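Long-range contact in cyclopropane mycolic acid synthase 1 (Mycobacterium tuberculosis, PDB 1KPH), which transfers a methylene group from S-adenosyl-L-methionine to a double bond of alpha mycolic acid, making the distal cyclopropane ring: residues Met66-Val71 and Arg132-Gly137. Residues are numbered along the deposited sequence; the frame is centred on the assembly and turned at random.
Sequences MTLLDV and RIVSIG. With SAH (S-adenosyl-L-homocysteine), chain F; 10A (didecyl-dimethyl-ammonium), chain G.
V71 O accepts the hydroxyl of S135, OG lying 3.0 Å from that oxygen and tilted 23° from the carbonyl plane; OG stands anti to the backbone N (chi1 -173°), which carries it across to the other strand. A water lies within hydrogen-bonding distance of both V71 O and D70 OD1 and accepts the I136 N-H at 2.7 Å from N, so that water bridges V71 O and I136 N, which at 4.4 Å do not bond directly. Before it, the pairing is regular and parallel: L69 N binds R132 O at 3.0 Å, L69 O receives V134 N almost head-on, and V71 N reaches V134 O. These are neighbouring central strands of the Rossmann-like methyltransferase sheet, and their C-terminal ends border the cofactor site: I136 O accepts the amino group of S-adenosylhomocysteine at 2.8 Å from SAH N. On one face V134 CG1 packs against L68 CD1 (3.9 Å) and the CB of D70, under helix 77-86; on the other, V71 CG2 meets I133 CG2 at 4.2 Å. At the far end M66 CE sits over one guanidinium face of R132, off-centre toward the rim, while R132 NE is held by L60 O.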
ATOM      1  N   MET A  66      -4.621  17.985  13.829  1.00 24.23           N
ATOM      2  CA  MET A  66      -5.484  17.013  13.165  1.00 23.22           C
ATOM      3  C   MET A  66      -5.075  15.593  13.518  1.00 22.90           C
ATOM      4  O   MET A  66      -3.951  15.354  13.958  1.00 21.72           O
ATOM      5  CB  MET A  66      -5.404  17.166  11.649  1.00 22.95           C
ATOM      6  CG  MET A  66      -6.246  18.270  11.062  1.00 20.87           C
ATOM      7  SD  MET A  66      -6.211  18.167   9.261  1.00 22.76           S
ATOM      8  CE  MET A  66      -6.844  19.750   8.851  1.00 21.66           C
ATOM      9  N   THR A  67      -5.998  14.656  13.324  1.00 22.49           N
ATOM     10  CA  THR A  67      -5.730  13.246  13.575  1.00 22.80           C
ATOM     11  C   THR A  67      -5.822  12.524  12.240  1.00 22.50           C
ATOM     12  O   THR A  67      -6.879  12.522  11.599  1.00 25.22           O
ATOM     13  CB  THR A  67      -6.757  12.629  14.545  1.00 22.91           C
ATOM     14  OG1 THR A  67      -6.638  13.256  15.828  1.00 22.91           O
ATOM     15  CG2 THR A  67      -6.511  11.140  14.696  1.00 22.65           C
ATOM     16  N   LEU A  68      -4.713  11.924  11.819  1.00 20.90           N
ATOM     17  CA  LEU A  68      -4.660  11.202  10.551  1.00 18.88           C
ATOM     18  C   LEU A  68      -4.748   9.698  10.750  1.00 18.24           C
ATOM     19  O   LEU A  68      -4.027   9.126  11.571  1.00 17.78           O
ATOM     20  CB  LEU A  68      -3.359  11.535   9.808  1.00 18.15           C
ATOM     21  CG  LEU A  68      -3.026  10.709   8.559  1.00 17.02           C
ATOM     22  CD1 LEU A  68      -3.986  11.062   7.427  1.00 15.74           C
ATOM     23  CD2 LEU A  68      -1.584  10.979   8.141  1.00 16.14           C
ATOM     24  N   LEU A  69      -5.635   9.060   9.993  1.00 17.59           N
ATOM     25  CA  LEU A  69      -5.803   7.615  10.071  1.00 17.63           C
ATOM     26  C   LEU A  69      -5.083   6.962   8.895  1.00 16.49           C
ATOM     27  O   LEU A  69      -5.359   7.293   7.747  1.00 15.91           O
ATOM     28  CB  LEU A  69      -7.288   7.244  10.019  1.00 16.91           C
ATOM     29  CG  LEU A  69      -7.595   5.744   9.970  1.00 18.39           C
ATOM     30  CD1 LEU A  69      -7.187   5.085  11.276  1.00 20.46           C
ATOM     31  CD2 LEU A  69      -9.086   5.536   9.713  1.00 20.80           C
ATOM     32  N   ASP A  70      -4.154   6.054   9.179  1.00 17.35           N
ATOM     33  CA  ASP A  70      -3.437   5.352   8.118  1.00 19.85           C
ATOM     34  C   ASP A  70      -3.920   3.910   8.100  1.00 19.79           C
ATOM     35  O   ASP A  70      -3.522   3.108   8.947  1.00 21.07           O
ATOM     36  CB  ASP A  70      -1.926   5.371   8.361  1.00 19.56           C
ATOM     37  CG  ASP A  70      -1.146   4.699   7.237  1.00 22.16           C
ATOM     38  OD1 ASP A  70      -1.745   3.902   6.479  1.00 23.03           O
ATOM     39  OD2 ASP A  70       0.072   4.953   7.113  1.00 21.11           O
ATOM     40  N   VAL A  71      -4.782   3.588   7.139  1.00 19.68           N
ATOM     41  CA  VAL A  71      -5.323   2.238   7.003  1.00 19.15           C
ATOM     42  C   VAL A  71      -4.319   1.345   6.288  1.00 18.70           C
ATOM     43  O   VAL A  71      -4.093   1.485   5.088  1.00 19.20           O
ATOM     44  CB  VAL A  71      -6.649   2.253   6.214  1.00 18.33           C
ATOM     45  CG1 VAL A  71      -7.212   0.844   6.104  1.00 17.36           C
ATOM     46  CG2 VAL A  71      -7.641   3.165   6.900  1.00 17.02           C
ATOM     47  N   ARG A 132      -8.598  13.124   8.680  1.00 21.19           N
ATOM     48  CA  ARG A 132      -8.201  12.755   7.326  1.00 20.25           C
ATOM     49  C   ARG A 132      -7.821  11.285   7.251  1.00 20.67           C
ATOM     50  O   ARG A 132      -7.516  10.658   8.265  1.00 20.52           O
ATOM     51  CB  ARG A 132      -7.020  13.618   6.869  1.00 20.21           C
ATOM     52  CG  ARG A 132      -7.338  15.108   6.750  1.00 18.83           C
ATOM     53  CD  ARG A 132      -8.322  15.381   5.623  1.00 19.76           C
ATOM     54  NE  ARG A 132      -8.552  16.808   5.413  1.00 20.15           N
ATOM     55  CZ  ARG A 132      -9.345  17.562   6.170  1.00 22.24           C
ATOM     56  NH1 ARG A 132      -9.997  17.026   7.193  1.00 22.49           N
ATOM     57  NH2 ARG A 132      -9.480  18.858   5.905  1.00 19.98           N
ATOM     58  N   ILE A 133      -7.847  10.730   6.044  1.00 19.92           N
ATOM     59  CA  ILE A 133      -7.496   9.333   5.865  1.00 18.33           C
ATOM     60  C   ILE A 133      -6.524   9.118   4.714  1.00 17.91           C
ATOM     61  O   ILE A 133      -6.621   9.763   3.665  1.00 16.74           O
ATOM     62  CB  ILE A 133      -8.736   8.461   5.574  1.00 20.68           C
ATOM     63  CG1 ILE A 133      -9.755   8.580   6.712  1.00 19.78           C
ATOM     64  CG2 ILE A 133      -8.304   7.006   5.391  1.00 17.92           C
ATOM     65  CD1 ILE A 133     -11.021   7.767   6.483  1.00 19.83           C
ATOM     66  N   VAL A 134      -5.586   8.203   4.916  1.00 16.98           N
ATOM     67  CA  VAL A 134      -4.632   7.860   3.875  1.00 16.43           C
ATOM     68  C   VAL A 134      -4.522   6.345   3.893  1.00 16.36           C
ATOM     69  O   VAL A 134      -4.495   5.732   4.957  1.00 18.11           O
ATOM     70  CB  VAL A 134      -3.231   8.496   4.128  1.00 16.13           C
ATOM     71  CG1 VAL A 134      -2.651   7.996   5.438  1.00 13.59           C
ATOM     72  CG2 VAL A 134      -2.294   8.169   2.966  1.00 12.82           C
ATOM     73  N   SER A 135      -4.501   5.739   2.715  1.00 15.45           N
ATOM     74  CA  SER A 135      -4.372   4.292   2.623  1.00 16.70           C
ATOM     75  C   SER A 135      -3.581   3.985   1.372  1.00 16.38           C
ATOM     76  O   SER A 135      -4.029   4.259   0.249  1.00 18.38           O
ATOM     77  CB  SER A 135      -5.745   3.615   2.563  1.00 15.39           C
ATOM     78  OG  SER A 135      -5.595   2.207   2.637  1.00 18.88           O
ATOM     79  N   ILE A 136      -2.394   3.426   1.571  1.00 15.09           N
ATOM     80  CA  ILE A 136      -1.509   3.105   0.466  1.00 14.74           C
ATOM     81  C   ILE A 136      -1.214   1.614   0.365  1.00 14.82           C
ATOM     82  O   ILE A 136      -0.616   1.025   1.266  1.00 14.91           O
ATOM     83  CB  ILE A 136      -0.173   3.875   0.609  1.00 13.72           C
ATOM     84  CG1 ILE A 136      -0.448   5.381   0.608  1.00 14.63           C
ATOM     85  CG2 ILE A 136       0.772   3.504  -0.529  1.00 12.97           C
ATOM     86  CD1 ILE A 136       0.675   6.220   1.161  1.00 12.76           C
ATOM     87  N   GLY A 137      -1.648   1.008  -0.736  1.00 14.80           N
ATOM     88  CA  GLY A 137      -1.396  -0.403  -0.957  1.00 14.98           C
ATOM     89  C   GLY A 137      -2.036  -1.376   0.011  1.00 14.39           C
ATOM     90  O   GLY A 137      -1.511  -2.467   0.218  1.00 16.89           O
TER
HETATM   91  N   SAH F1900       0.929   1.463   3.548  1.00 14.24           N
HETATM   92  CA  SAH F1900       2.227   0.849   3.827  1.00 15.47           C
HETATM   93  CB  SAH F1900       2.143  -0.692   3.790  1.00 16.21           C
HETATM   94  CG  SAH F1900       1.458  -1.367   2.581  1.00 17.98           C
HETATM   95  C   SAH F1900       3.292   1.326   2.824  1.00 15.03           C
HETATM   96  OXT SAH F1900       4.482   1.033   3.037  1.00 16.36           O
HETATM   97  C5' SAH F1900      -0.299  -3.515   3.029  1.00 19.73           C
HETATM   98  C4' SAH F1900      -0.681  -3.073   4.435  1.00 20.50           C
HETATM   99  O4' SAH F1900      -2.117  -2.940   4.619  1.00 23.41           O
HETATM  100  C3' SAH F1900      -0.195  -4.034   5.517  1.00 21.55           C
HETATM  101  O3' SAH F1900       0.370  -3.265   6.611  1.00 21.00           O
HETATM  102  C2' SAH F1900      -1.446  -4.774   5.924  1.00 21.34           C
HETATM  103  O2' SAH F1900      -1.360  -5.301   7.250  1.00 19.57           O
HETATM  104  C1' SAH F1900      -2.497  -3.727   5.775  1.00 22.11           C
HETATM  105  N9  SAH F1900      -3.851  -4.270   5.626  1.00 22.41           N
HETATM  106  C8  SAH F1900      -4.347  -5.216   4.782  1.00 24.07           C
HETATM  107  N7  SAH F1900      -5.610  -5.490   4.881  1.00 24.85           N
HETATM  108  C5  SAH F1900      -6.009  -4.631   5.905  1.00 25.34           C
HETATM  109  C6  SAH F1900      -7.360  -4.353   6.605  1.00 26.25           C
HETATM  110  N6  SAH F1900      -8.498  -4.987   6.279  1.00 25.78           N
HETATM  111  N1  SAH F1900      -7.354  -3.406   7.600  1.00 27.41           N
HETATM  112  C2  SAH F1900      -6.194  -2.769   7.918  1.00 25.81           C
HETATM  113  N3  SAH F1900      -4.960  -2.927   7.379  1.00 24.31           N
HETATM  114  C4  SAH F1900      -4.943  -3.880   6.370  1.00 25.13           C
HETATM  115  C1  10A G1901      -4.991 -10.330  -9.579  1.00 36.09           C
HETATM  116  C2  10A G1901      -4.715 -10.588  -8.093  1.00 34.27           C
HETATM  117  C3  10A G1901      -3.940  -9.410  -7.491  1.00 33.88           C
HETATM  118  C4  10A G1901      -3.576  -9.542  -6.004  1.00 32.24           C
HETATM  119  C5  10A G1901      -2.806  -8.272  -5.613  1.00 30.66           C
HETATM  120  C6  10A G1901      -2.285  -8.228  -4.169  1.00 28.05           C
HETATM  121  C7  10A G1901      -1.525  -6.896  -4.064  1.00 29.24           C
HETATM  122  C8  10A G1901      -0.764  -6.682  -2.753  1.00 26.89           C
HETATM  123  C9  10A G1901      -0.012  -5.337  -2.855  1.00 26.68           C
HETATM  124  C10 10A G1901       0.934  -5.168  -1.666  1.00 23.43           C
HETATM  125  N1  10A G1901       1.980  -4.044  -1.599  1.00 21.58           N
HETATM  126  C11 10A G1901       2.771  -4.284  -0.329  1.00 21.38           C
HETATM  127  C12 10A G1901       1.329  -2.691  -1.453  1.00 19.95           C
HETATM  128  C13 10A G1901       2.939  -3.921  -2.794  1.00 21.33           C
HETATM  129  C14 10A G1901       3.829  -5.104  -3.289  1.00 21.43           C
HETATM  130  C15 10A G1901       4.461  -4.952  -4.693  1.00 20.82           C
HETATM  131  C16 10A G1901       3.536  -4.837  -5.928  1.00 22.18           C
HETATM  132  C17 10A G1901       2.708  -6.107  -6.200  1.00 25.36           C
HETATM  133  C18 10A G1901       1.819  -5.987  -7.446  1.00 26.41           C
HETATM  134  C19 10A G1901       1.032  -7.286  -7.667  1.00 28.56           C
HETATM  135  C20 10A G1901       0.191  -7.161  -8.947  1.00 31.07           C
HETATM  136  C21 10A G1901      -0.585  -8.448  -9.238  1.00 32.57           C
HETATM  137  C22 10A G1901      -1.374  -8.259 -10.534  1.00 34.49           C
HETATM  138  O   HOH W   1      -1.761   2.752   4.102  1.00 17.19           O